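Local coordinates for putative isomerase YbhH (Escherichia coli, PDB 6OTV), which is a member of the PrpF family and probably acts as an isomerase, although its substrate and reaction have not been established, at residues Gly261-Arg266 with Ile308-Pro313; Gly281-Ser286 with Leu317-Ser322. All coordinates share one frame; numbering follows the deposited sequence.

Interaction 1 of 2, residues Gly261-Arg266 with Ile308-Pro313; sequences GAINVR and INIEHP
Residues Ile263-Arg266 and Ile308-His312 run as parallel neighbouring strands, their short axes inclined at 41°, with Ile263 paired to Ile310 and Asn264 to Glu311. Glu311 makes two of the backbone hydrogen bonds: its N donates to Ile263 O at 2.8 Å, and its O accepts from Val265 N. Just before the first strand, Ala262 N donates a third to Asn309 O, and Ala262 CB rests against CG2 of Ile308.

On one face the branched side chains suited to strands pack together. Ile263 and Ile310 lie side by side and point the same way, CG2 of Ile263 meeting CD1 of Ile310 at 3.5 Å. The Ile310 and Val265 side chains cross obliquely, CG2 of the isoleucine touching CG1 of the valine at 3.8 Å. Ile285 of helix 279-290 covers Ile263 and Val265.

The other face is polar. Glu311, extended beyond CG (chi2 -180°), runs back to the loop before the first strand, where Gly261 N donates to its OE2 at 3.1 Å from above the carboxylate plane. Lys259 N binds the same oxygen and Gln258 N binds OE1, so three backbone amides grip one carboxylate. Glycine suits position 261: with Asn309 ND2 bonded to Asp318 OD1, OD1 of Asn309 lies close beside the glycine CA. Arg266 NH1 gives hydrogen bonds to Val265 O, 2.8 Å away, and to Asn264 OD1, while Glu212 O takes NE. CG of Pro313 covers one face of the guanidinium, 3.3 Å above its plane and offset toward the rim. Asn264 ND2 turns to Ser255 OG and Gly210 O.

The paired strands thus present an aliphatic side to helix 279-290 and a polar side to the loops; the amides around Glu311 would be expected to favour its ionised form.

Interaction 2 of 2, residues Gly281-Ser286 with Leu317-Ser322; sequences GAIAIS and LDVHLS. With EDO (1,2-ethanediol), chain O.
Val319 fits against the helix face formed by Ala282, Ile283 and Ser286, its two methyls dividing the work. CG1, anti to the backbone N (chi1 -177°), packs on Ser286 OG at 3.4 Å and on Ile283 CD1, the isoleucine side chain crossing the valine at about a right angle. CG2 lies 3.9 Å from Ala282 CB, which Leu317 CD1 also touches. Alanine's small side chain is consistent with the 9.1 Å between the short axes.

Ser286 brings a hydroxyl into this apolar layer. With chi1 at 62°, OG lies 2.8 Å from Ala282 O and 3.0 Å from Ile283 O; its one proton can serve either carbonyl, so the polar atom is satisfied inside the helix. Two residues on along the strand from Val319, Leu321 CD1 packs on Ser286 O at 3.3 Å. At the strand end, Ser322 OG shares a 3.0 Å hydrogen bond with O2 of a 1,2-ethanediol, which Thr330 O and Glu324 N also bind.

Leu317, Val319 and Leu321 alternate with Asp318 and His320, which point away from the helix. In this PrpF-family protein, helix 279-290 thus lies across strand 315-322, which is flanked by strands 306-312 and 332-344.

In the fold
Interactions 1 and 2, with centres 10 Å apart, belong to one helix-on-sheet layer of a protein assigned to the diaminopimelate epimerase clan. Strand 263-267, helix 279-290 and strand 306-312 follow each other in the chain; interaction 1 pairs the two parallel strands, and interaction 2 lays the helix on the next, antiparallel strand. Strands 306-312 and 315-322 are joined directly, with Ile308 N 2.8 Å from Val319 O and Ile310 N 2.8 Å from Leu317 O. Ile308 CD1 of interaction 1 lies 3.6 Å from both Leu321 CD1 and Ser286 O, touching both segments of interaction 2. The diol, probably from crystallisation, does not identify an active site.

Interaction 1 of 2, residues Gly261-Arg266 with Ile308-Pro313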
loop_
_atom_site.group_PDB
_atom_site.type_symbol
_atom_site.label_atom_id
_atom_site.label_comp_id
_atom_site.label_asym_id
_atom_site.label_seq_id
_atom_site.Cartn_x
_atom_site.Cartn_y
_atom_site.Cartn_z
ATOM N N GLY A 261 0.689 22.054 24.757
ATOM C CA GLY A 261 0.501 21.394 23.483
ATOM C C GLY A 261 0.279 22.375 22.345
ATOM O O GLY A 261 0.453 23.588 22.473
ATOM N N ALA A 262 -0.131 21.822 21.204
ATOM C CA ALA A 262 -0.382 22.626 20.014
ATOM C C ALA A 262 -1.802 23.169 19.948
ATOM O O ALA A 262 -2.013 24.251 19.388
ATOM C CB ALA A 262 -0.099 21.808 18.749
ATOM N N ILE A 263 -2.779 22.453 20.504
ATOM C CA ILE A 263 -4.181 22.825 20.356
ATOM C C ILE A 263 -4.997 22.032 21.365
ATOM O O ILE A 263 -4.572 20.966 21.822
ATOM C CB ILE A 263 -4.643 22.564 18.896
ATOM C CG1 ILE A 263 -6.021 23.168 18.623
ATOM C CG2 ILE A 263 -4.632 21.084 18.597
ATOM C CD1 ILE A 263 -6.410 23.129 17.158
ATOM N N ASN A 264 -6.160 22.563 21.730
ATOM C CA ASN A 264 -7.116 21.884 22.589
ATOM C C ASN A 264 -8.400 21.651 21.802
ATOM O O ASN A 264 -8.842 22.526 21.052
ATOM C CB ASN A 264 -7.401 22.705 23.851
ATOM C CG ASN A 264 -8.581 22.174 24.640
ATOM O OD1 ASN A 264 -8.472 21.171 25.349
ATOM N ND2 ASN A 264 -9.719 22.846 24.522
ATOM N N VAL A 265 -8.997 20.470 21.958
ATOM C CA VAL A 265 -10.142 20.098 21.139
ATOM C C VAL A 265 -11.254 19.533 22.014
ATOM O O VAL A 265 -11.026 19.024 23.114
ATOM C CB VAL A 265 -9.771 19.080 20.030
ATOM C CG1 VAL A 265 -8.640 19.612 19.153
ATOM C CG2 VAL A 265 -9.409 17.731 20.632
ATOM N N ARG A 266 -12.478 19.644 21.500
ATOM C CA ARG A 266 -13.651 18.965 22.042
ATOM C C ARG A 266 -14.292 18.205 20.891
ATOM O O ARG A 266 -14.816 18.818 19.955
ATOM C CB ARG A 266 -14.632 19.955 22.674
ATOM C CG ARG A 266 -14.137 20.567 23.978
ATOM C CD ARG A 266 -13.902 19.490 25.027
ATOM N NE ARG A 266 -13.413 20.034 26.293
ATOM C CZ ARG A 266 -12.127 20.156 26.616
ATOM N NH1 ARG A 266 -11.180 19.781 25.765
ATOM N NH2 ARG A 266 -11.785 20.657 27.796
ATOM N N ILE A 308 3.048 16.992 17.039
ATOM C CA ILE A 308 1.916 17.885 17.259
ATOM C C ILE A 308 1.094 17.303 18.400
ATOM O O ILE A 308 0.503 16.225 18.263
ATOM C CB ILE A 308 1.070 18.059 15.994
ATOM C CG1 ILE A 308 1.934 18.634 14.873
ATOM C CG2 ILE A 308 -0.119 18.953 16.271
ATOM C CD1 ILE A 308 1.173 18.939 13.612
ATOM N N ASN A 309 1.067 18.008 19.526
ATOM C CA ASN A 309 0.386 17.538 20.726
ATOM C C ASN A 309 -1.036 18.095 20.753
ATOM O O ASN A 309 -1.227 19.318 20.743
ATOM C CB ASN A 309 1.179 17.961 21.964
ATOM C CG ASN A 309 0.563 17.469 23.253
ATOM O OD1 ASN A 309 -0.236 18.167 23.877
ATOM N ND2 ASN A 309 0.938 16.265 23.667
ATOM N N ILE A 310 -2.026 17.202 20.771
ATOM C CA ILE A 310 -3.443 17.561 20.757
ATOM C C ILE A 310 -4.012 17.325 22.149
ATOM O O ILE A 310 -4.018 16.189 22.640
ATOM C CB ILE A 310 -4.239 16.747 19.723
ATOM C CG1 ILE A 310 -3.490 16.642 18.391
ATOM C CG2 ILE A 310 -5.628 17.350 19.529
ATOM C CD1 ILE A 310 -3.382 17.933 17.644
ATOM N N GLU A 311 -4.523 18.384 22.769
ATOM C CA GLU A 311 -5.122 18.284 24.092
ATOM C C GLU A 311 -6.616 18.006 23.978
ATOM O O GLU A 311 -7.289 18.503 23.070
ATOM C CB GLU A 311 -4.869 19.566 24.892
ATOM C CG GLU A 311 -3.383 19.832 25.125
ATOM C CD GLU A 311 -3.106 21.098 25.919
ATOM O OE1 GLU A 311 -4.055 21.861 26.200
ATOM O OE2 GLU A 311 -1.926 21.329 26.263
ATOM N N HIS A 312 -7.125 17.200 24.902
ATOM C CA HIS A 312 -8.522 16.788 24.911
ATOM C C HIS A 312 -8.953 16.672 26.366
ATOM O O HIS A 312 -8.124 16.791 27.276
ATOM C CB HIS A 312 -8.709 15.467 24.144
ATOM C CG HIS A 312 -7.901 14.327 24.679
ATOM N ND1 HIS A 312 -8.272 13.610 25.796
ATOM C CD2 HIS A 312 -6.745 13.774 24.242
ATOM C CE1 HIS A 312 -7.376 12.668 26.028
ATOM N NE2 HIS A 312 -6.440 12.745 25.100
ATOM N N PRO A 313 -10.255 16.466 26.625
ATOM C CA PRO A 313 -10.741 16.514 28.020
ATOM C C PRO A 313 -9.975 15.662 29.025
ATOM O O PRO A 313 -9.918 16.037 30.202
ATOM C CB PRO A 313 -12.189 16.033 27.889
ATOM C CG PRO A 313 -12.601 16.505 26.559
ATOM C CD PRO A 313 -11.387 16.386 25.678
#

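Interaction 2 of 2, residues Gly281-Ser286 with Leu317-Ser322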
loop_
_atom_site.group_PDB
_atom_site.type_symbol
_atom_site.label_atom_id
_atom_site.label_comp_id
_atom_site.label_asym_id
_atom_site.label_seq_id
_atom_site.Cartn_x
_atom_site.Cartn_y
_atom_site.Cartn_z
ATOM N N GLY A 281 -9.750 11.329 14.586
ATOM C CA GLY A 281 -9.939 12.755 14.791
ATOM C C GLY A 281 -8.630 13.478 15.040
ATOM O O GLY A 281 -8.427 14.600 14.567
ATOM N N ALA A 282 -7.717 12.839 15.776
ATOM C CA ALA A 282 -6.417 13.448 16.029
ATOM C C ALA A 282 -5.630 13.622 14.736
ATOM O O ALA A 282 -4.903 14.608 14.572
ATOM C CB ALA A 282 -5.630 12.610 17.039
ATOM N N ILE A 283 -5.769 12.678 13.802
ATOM C CA ILE A 283 -5.102 12.811 12.509
ATOM C C ILE A 283 -5.619 14.043 11.777
ATOM O O ILE A 283 -4.842 14.849 11.248
ATOM C CB ILE A 283 -5.296 11.539 11.664
ATOM C CG1 ILE A 283 -4.834 10.294 12.427
ATOM C CG2 ILE A 283 -4.568 11.667 10.332
ATOM C CD1 ILE A 283 -3.432 10.385 12.963
ATOM N N ALA A 284 -6.943 14.209 11.745
ATOM C CA ALA A 284 -7.543 15.312 11.001
ATOM C C ALA A 284 -7.155 16.660 11.596
ATOM O O ALA A 284 -6.773 17.585 10.868
ATOM C CB ALA A 284 -9.064 15.152 10.969
ATOM N N ILE A 285 -7.246 16.789 12.922
ATOM C CA ILE A 285 -6.960 18.065 13.575
ATOM C C ILE A 285 -5.488 18.428 13.424
ATOM O O ILE A 285 -5.146 19.572 13.100
ATOM C CB ILE A 285 -7.375 18.009 15.054
ATOM C CG1 ILE A 285 -8.874 17.751 15.168
ATOM C CG2 ILE A 285 -6.994 19.301 15.759
ATOM C CD1 ILE A 285 -9.274 17.121 16.473
ATOM N N SER A 286 -4.594 17.467 13.668
ATOM C CA SER A 286 -3.169 17.741 13.518
ATOM C C SER A 286 -2.831 18.121 12.081
ATOM O O SER A 286 -1.963 18.969 11.843
ATOM C CB SER A 286 -2.349 16.528 13.965
ATOM O OG SER A 286 -2.628 15.400 13.152
ATOM N N LEU A 317 -2.454 13.885 23.280
ATOM C CA LEU A 317 -2.031 12.847 22.350
ATOM C C LEU A 317 -1.029 13.442 21.374
ATOM O O LEU A 317 -1.264 14.522 20.824
ATOM C CB LEU A 317 -3.238 12.262 21.604
ATOM C CG LEU A 317 -3.083 10.939 20.852
ATOM C CD1 LEU A 317 -2.815 11.189 19.387
ATOM C CD2 LEU A 317 -1.984 10.076 21.458
ATOM N N ASP A 318 0.088 12.745 21.173
ATOM C CA ASP A 318 1.120 13.178 20.238
ATOM C C ASP A 318 0.873 12.562 18.867
ATOM O O ASP A 318 0.707 11.343 18.746
ATOM C CB ASP A 318 2.510 12.787 20.743
ATOM C CG ASP A 318 3.024 13.716 21.829
ATOM O OD1 ASP A 318 2.840 14.946 21.702
ATOM O OD2 ASP A 318 3.614 13.212 22.808
ATOM N N VAL A 319 0.842 13.405 17.839
ATOM C CA VAL A 319 0.747 12.962 16.453
ATOM C C VAL A 319 1.977 13.474 15.720
ATOM O O VAL A 319 2.263 14.676 15.744
ATOM C CB VAL A 319 -0.534 13.465 15.763
ATOM C CG1 VAL A 319 -0.618 12.913 14.340
ATOM C CG2 VAL A 319 -1.768 13.083 16.564
ATOM N N HIS A 320 2.713 12.561 15.093
ATOM C CA HIS A 320 3.866 12.925 14.282
ATOM C C HIS A 320 3.423 13.060 12.832
ATOM O O HIS A 320 2.877 12.113 12.253
ATOM C CB HIS A 320 4.983 11.891 14.409
ATOM C CG HIS A 320 6.226 12.257 13.657
ATOM N ND1 HIS A 320 6.543 11.713 12.431
ATOM C CD2 HIS A 320 7.224 13.124 13.953
ATOM C CE1 HIS A 320 7.685 12.223 12.007
ATOM N NE2 HIS A 320 8.119 13.082 12.912
ATOM N N LEU A 321 3.641 14.235 12.258
ATOM C CA LEU A 321 3.328 14.504 10.865
ATOM C C LEU A 321 4.604 14.546 10.034
ATOM O O LEU A 321 5.700 14.801 10.541
ATOM C CB LEU A 321 2.568 15.825 10.720
ATOM C CG LEU A 321 1.098 15.816 11.131
ATOM C CD1 LEU A 321 0.420 17.082 10.649
ATOM C CD2 LEU A 321 0.396 14.593 10.570
ATOM N N SER A 322 4.442 14.300 8.738
ATOM C CA SER A 322 5.557 14.191 7.808
ATOM C C SER A 322 5.005 14.257 6.393
ATOM O O SER A 322 3.900 13.777 6.125
ATOM C CB SER A 322 6.332 12.885 8.027
ATOM O OG SER A 322 7.114 12.551 6.896
HETATM C C1 EDO O . 5.464 10.683 2.107
HETATM O O1 EDO O . 4.839 11.964 1.957
HETATM C C2 EDO O . 5.487 10.259 3.573
HETATM O O2 EDO O . 6.368 11.110 4.315
#